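Long-range contact in precorrin-6Y C5,15-methyltransferase (Decarboxylating) (Geobacter metallireducens, PDB 3E05), which probably uses S-adenosylmethionine to methylate precorrin-6Y in cobalamin biosynthesis, a reaction coupled to decarboxylation, the chain being the C-terminal domain of the longer enzyme: residues I23-L36 with S51-P63. Numbering follows the deposited sequence.
Sequences ITKQEVRAVTLSKL and SASVSIEASNLMP
Arg29 and Glu57 form a buried salt bridge between helix 26-35 and helix 53-61. The side chains cross at about a right angle, and the guanidinium and carboxylate planes stand 81° apart. Arg29 NH1 meets Glu57 OE2 at 2.9 Å. The oxygen lies close to the guanidinium plane, but the nitrogen comes from above the carboxylate plane, and the bond is bent (138°). This holds for one of two modelled arginine conformers. Its chain starts with CG anti to the backbone N and bends at chi3, which turns the guanidinium back to its own segment. There Arg29 NH2 bonds Thr24 O at 2.9 Å. The guanidinium is sandwiched: Gln26 CA lies over the centre of one face and Ser53 CB over the opposite face. Asp13 makes a second salt bridge to Arg29, through NH2, and Ile11 binds both NH1 and Glu57 OE2 through its backbone. Glu57 OE1 takes a water proton at 2.8 Å, and the same water donates to Gln26 O.

Further along, Leu33 is a knob in a hole made by Val54, Glu57, Ala58 and Leu61. Leu33 CD1 touches Glu57 CB at 3.7 Å, and its CD2 touches Ala58 CB at 3.8 Å. Val54 CG2 also lies 3.7 Å from Thr24 OG1. The helix axes are 10.3 Å apart and cross at -55°. The strand order 3-2-1-4-5-7-6, with strand 180-193 antiparallel, marks the Rossmann-like fold of class I methyltransferases; helix 53-61 follows strand 43-47.

Replacing Glu57 by an alanine would probably leave Arg29 NH1 without its carboxylate, Ile11 N without this acceptor and the water with one fewer. Two carboxylates, Glu57 and Asp13, flank the buried guanidinium, so its positive charge is likely to be well compensated, while the apolar knob completes the helix packing beside it.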
loop_
_atom_site.group_PDB
_atom_site.type_symbol
_atom_site.label_atom_id
_atom_site.label_comp_id
_atom_site.label_asym_id
_atom_site.label_seq_id
_atom_site.Cartn_x
_atom_site.Cartn_y
_atom_site.Cartn_z
ATOM N N ILE D 23 -14.857 -2.311 14.159
ATOM C CA ILE D 23 -15.618 -1.902 12.975
ATOM C C ILE D 23 -14.923 -2.274 11.646
ATOM O O ILE D 23 -13.678 -2.288 11.548
ATOM C CB ILE D 23 -15.986 -0.380 13.030
ATOM C CG1 ILE D 23 -17.268 -0.097 12.245
ATOM C CG2 ILE D 23 -14.825 0.525 12.543
ATOM C CD1 ILE D 23 -17.655 1.353 12.247
ATOM N N THR D 24 -15.736 -2.631 10.651
ATOM C CA THR D 24 -15.286 -2.704 9.259
ATOM C C THR D 24 -15.282 -1.251 8.822
ATOM O O THR D 24 -16.344 -0.633 8.693
ATOM C CB THR D 24 -16.259 -3.543 8.399
ATOM O OG1 THR D 24 -16.362 -4.851 8.955
ATOM C CG2 THR D 24 -15.777 -3.662 6.967
ATOM N N LYS D 25 -14.091 -0.694 8.639
ATOM C CA LYS D 25 -13.937 0.739 8.367
ATOM C C LYS D 25 -14.546 1.072 7.015
ATOM O O LYS D 25 -14.643 0.207 6.162
ATOM C CB LYS D 25 -12.466 1.133 8.415
ATOM C CG LYS D 25 -11.799 0.822 9.772
ATOM C CD LYS D 25 -10.514 1.601 9.961
ATOM C CE LYS D 25 -9.677 0.978 11.056
ATOM N NZ LYS D 25 -10.314 1.215 12.373
ATOM N N GLN D 26 -14.930 2.334 6.836
ATOM C CA GLN D 26 -15.804 2.774 5.748
ATOM C C GLN D 26 -15.400 2.394 4.313
ATOM O O GLN D 26 -16.228 1.882 3.557
ATOM C CB GLN D 26 -15.995 4.286 5.875
ATOM C CG GLN D 26 -16.882 4.920 4.839
ATOM C CD GLN D 26 -16.441 6.328 4.549
ATOM O OE1 GLN D 26 -15.895 6.606 3.491
ATOM N NE2 GLN D 26 -16.640 7.222 5.510
ATOM N N GLU D 27 -14.140 2.650 3.948
ATOM C CA GLU D 27 -13.607 2.339 2.627
ATOM C C GLU D 27 -13.666 0.852 2.297
ATOM O O GLU D 27 -14.208 0.456 1.243
ATOM C CB GLU D 27 -12.184 2.883 2.497
ATOM C CG GLU D 27 -12.078 4.418 2.707
ATOM C CD GLU D 27 -12.004 4.856 4.170
ATOM O OE1 GLU D 27 -11.956 4.015 5.111
ATOM O OE2 GLU D 27 -12.014 6.081 4.382
ATOM N N VAL D 28 -13.148 0.043 3.224
ATOM C CA VAL D 28 -13.132 -1.416 3.131
ATOM C C VAL D 28 -14.575 -1.972 3.131
ATOM O O VAL D 28 -14.878 -2.903 2.417
ATOM C CB VAL D 28 -12.253 -2.023 4.259
ATOM C CG1 VAL D 28 -12.596 -3.481 4.516
ATOM C CG2 VAL D 28 -10.771 -1.887 3.899
ATOM N N ARG D 29 -15.451 -1.356 3.910
ATOM C CA ARG D 29 -16.869 -1.707 3.911
ATOM C C ARG D 29 -17.470 -1.571 2.508
ATOM O O ARG D 29 -18.145 -2.454 2.054
ATOM C CB ARG D 29 -17.629 -0.819 4.898
ATOM C CG ARG D 29 -19.012 -1.325 5.282
ATOM C CD ARG D 29 -19.721 -0.281 6.148
ATOM N NE ARG D 29 -18.910 0.140 7.290
ATOM C CZ ARG D 29 -18.829 1.395 7.740
ATOM N NH1 ARG D 29 -19.507 2.370 7.149
ATOM N NH2 ARG D 29 -18.054 1.686 8.781
ATOM N N ALA D 30 -17.226 -0.440 1.852
ATOM C CA ALA D 30 -17.711 -0.196 0.485
ATOM C C ALA D 30 -17.203 -1.265 -0.482
ATOM O O ALA D 30 -17.990 -1.847 -1.218
ATOM C CB ALA D 30 -17.305 1.183 0.006
ATOM N N VAL D 31 -15.897 -1.554 -0.448
ATOM C CA VAL D 31 -15.327 -2.613 -1.306
ATOM C C VAL D 31 -15.965 -3.986 -0.993
ATOM O O VAL D 31 -16.284 -4.749 -1.906
ATOM C CB VAL D 31 -13.777 -2.724 -1.140
ATOM C CG1 VAL D 31 -13.200 -3.743 -2.126
ATOM C CG2 VAL D 31 -13.108 -1.361 -1.347
ATOM N N THR D 32 -16.171 -4.262 0.287
ATOM C CA THR D 32 -16.810 -5.529 0.743
ATOM C C THR D 32 -18.226 -5.678 0.149
ATOM O O THR D 32 -18.564 -6.727 -0.426
ATOM C CB THR D 32 -16.842 -5.591 2.282
ATOM O OG1 THR D 32 -15.509 -5.619 2.785
ATOM C CG2 THR D 32 -17.592 -6.820 2.812
ATOM N N LEU D 33 -19.011 -4.612 0.240
ATOM C CA LEU D 33 -20.380 -4.572 -0.319
ATOM C C LEU D 33 -20.388 -4.741 -1.834
ATOM O O LEU D 33 -21.208 -5.475 -2.359
ATOM C CB LEU D 33 -21.065 -3.270 0.086
ATOM C CG LEU D 33 -21.394 -3.187 1.581
ATOM C CD1 LEU D 33 -21.648 -1.762 1.953
ATOM C CD2 LEU D 33 -22.536 -4.121 1.978
ATOM N N SER D 34 -19.447 -4.078 -2.518
ATOM C CA SER D 34 -19.166 -4.297 -3.937
ATOM C C SER D 34 -18.907 -5.771 -4.260
ATOM O O SER D 34 -19.539 -6.332 -5.153
ATOM C CB SER D 34 -17.950 -3.457 -4.366
ATOM O OG SER D 34 -17.987 -3.153 -5.740
ATOM N N LYS D 35 -17.999 -6.386 -3.510
ATOM C CA LYS D 35 -17.623 -7.784 -3.721
ATOM C C LYS D 35 -18.799 -8.738 -3.435
ATOM O O LYS D 35 -18.896 -9.819 -4.026
ATOM C CB LYS D 35 -16.407 -8.164 -2.853
ATOM C CG LYS D 35 -15.056 -7.476 -3.253
ATOM C CD LYS D 35 -14.642 -7.739 -4.701
ATOM C CE LYS D 35 -13.360 -6.957 -5.038
ATOM N NZ LYS D 35 -12.902 -7.225 -6.402
ATOM N N LEU D 36 -19.696 -8.329 -2.541
ATOM C CA LEU D 36 -20.889 -9.135 -2.244
ATOM C C LEU D 36 -21.912 -9.216 -3.390
ATOM O O LEU D 36 -22.811 -10.054 -3.336
ATOM C CB LEU D 36 -21.566 -8.660 -0.965
ATOM C CG LEU D 36 -20.929 -9.153 0.344
ATOM C CD1 LEU D 36 -21.299 -8.261 1.505
ATOM C CD2 LEU D 36 -21.361 -10.609 0.619
ATOM N N SER D 51 -20.326 -4.503 14.922
ATOM C CA SER D 51 -21.191 -3.336 15.089
ATOM C C SER D 51 -22.307 -3.295 14.046
ATOM O O SER D 51 -23.138 -2.375 14.031
ATOM C CB SER D 51 -20.354 -2.068 15.034
ATOM O OG SER D 51 -19.496 -2.048 16.164
ATOM N N ALA D 52 -22.305 -4.311 13.188
ATOM C CA ALA D 52 -23.279 -4.496 12.111
ATOM C C ALA D 52 -23.237 -3.436 11.019
ATOM O O ALA D 52 -24.205 -3.284 10.282
ATOM C CB ALA D 52 -24.737 -4.710 12.665
ATOM N N SER D 53 -22.093 -2.760 10.859
ATOM C CA SER D 53 -21.967 -1.711 9.838
ATOM C C SER D 53 -22.140 -2.248 8.415
ATOM O O SER D 53 -22.709 -1.566 7.561
ATOM C CB SER D 53 -20.650 -0.939 9.984
ATOM O OG SER D 53 -19.541 -1.735 9.613
ATOM N N VAL D 54 -21.659 -3.468 8.169
ATOM C CA VAL D 54 -21.832 -4.134 6.874
ATOM C C VAL D 54 -23.308 -4.428 6.649
ATOM O O VAL D 54 -23.856 -4.069 5.611
ATOM C CB VAL D 54 -20.997 -5.433 6.764
ATOM C CG1 VAL D 54 -21.191 -6.119 5.393
ATOM C CG2 VAL D 54 -19.496 -5.121 7.023
ATOM N N SER D 55 -23.942 -5.053 7.639
ATOM C CA SER D 55 -25.389 -5.343 7.611
ATOM C C SER D 55 -26.218 -4.098 7.351
ATOM O O SER D 55 -27.160 -4.137 6.562
ATOM C CB SER D 55 -25.826 -5.944 8.944
ATOM O OG SER D 55 -25.615 -7.332 8.944
ATOM N N ILE D 56 -25.841 -2.998 7.993
ATOM C CA ILE D 56 -26.617 -1.757 7.918
ATOM C C ILE D 56 -26.544 -1.108 6.533
ATOM O O ILE D 56 -27.569 -0.755 5.952
ATOM C CB ILE D 56 -26.228 -0.784 9.048
ATOM C CG1 ILE D 56 -26.819 -1.274 10.375
ATOM C CG2 ILE D 56 -26.674 0.639 8.756
ATOM C CD1 ILE D 56 -26.252 -0.566 11.578
ATOM N N GLU D 57 -25.340 -0.969 5.985
ATOM C CA GLU D 57 -25.216 -0.451 4.611
ATOM C C GLU D 57 -25.742 -1.415 3.523
ATOM O O GLU D 57 -26.336 -0.978 2.535
ATOM C CB GLU D 57 -23.787 0.066 4.343
ATOM C CG GLU D 57 -23.484 1.352 5.118
ATOM C CD GLU D 57 -22.162 1.973 4.763
ATOM O OE1 GLU D 57 -21.477 1.460 3.856
ATOM O OE2 GLU D 57 -21.791 2.974 5.403
ATOM N N ALA D 58 -25.575 -2.723 3.738
ATOM C CA ALA D 58 -26.206 -3.747 2.889
ATOM C C ALA D 58 -27.730 -3.588 2.829
ATOM O O ALA D 58 -28.338 -3.766 1.767
ATOM C CB ALA D 58 -25.887 -5.116 3.397
ATOM N N SER D 59 -28.321 -3.271 3.982
ATOM C CA SER D 59 -29.764 -3.088 4.105
ATOM C C SER D 59 -30.245 -1.859 3.340
ATOM O O SER D 59 -31.365 -1.845 2.823
ATOM C CB SER D 59 -30.180 -3.044 5.578
ATOM O OG SER D 59 -30.031 -1.751 6.127
ATOM N N ASN D 60 -29.391 -0.839 3.250
ATOM C CA ASN D 60 -29.689 0.331 2.436
ATOM C C ASN D 60 -29.697 -0.009 0.944
ATOM O O ASN D 60 -30.483 0.561 0.168
ATOM C CB ASN D 60 -28.698 1.451 2.722
ATOM C CG ASN D 60 -28.913 2.101 4.073
ATOM O OD1 ASN D 60 -29.955 1.932 4.706
ATOM N ND2 ASN D 60 -27.929 2.869 4.512
ATOM N N LEU D 61 -28.836 -0.956 0.562
ATOM C CA LEU D 61 -28.689 -1.395 -0.829
ATOM C C LEU D 61 -29.726 -2.433 -1.221
ATOM O O LEU D 61 -29.992 -2.636 -2.414
ATOM C CB LEU D 61 -27.298 -1.996 -1.069
ATOM C CG LEU D 61 -26.031 -1.146 -0.899
ATOM C CD1 LEU D 61 -24.781 -2.021 -1.004
ATOM C CD2 LEU D 61 -25.980 -0.086 -1.922
ATOM N N MET D 62 -30.282 -3.118 -0.218
ATOM C CA MET D 62 -31.350 -4.084 -0.433
ATOM C C MET D 62 -32.538 -3.761 0.476
ATOM O O MET D 62 -32.759 -4.473 1.456
ATOM C CB MET D 62 -30.874 -5.515 -0.143
ATOM C CG MET D 62 -29.684 -5.987 -0.948
ATOM S SD MET D 62 -29.277 -7.723 -0.667
ATOM C CE MET D 62 -28.895 -7.744 1.076
ATOM N N PRO D 63 -33.319 -2.704 0.152
ATOM C CA PRO D 63 -34.417 -2.287 1.047
ATOM C C PRO D 63 -35.472 -3.371 1.259
ATOM O O PRO D 63 -36.077 -3.456 2.339
ATOM C CB PRO D 63 -35.047 -1.091 0.316
ATOM C CG PRO D 63 -34.045 -0.662 -0.695
ATOM C CD PRO D 63 -33.251 -1.864 -1.058
HETATM O O HOH W 1 -18.972 2.398 2.988
#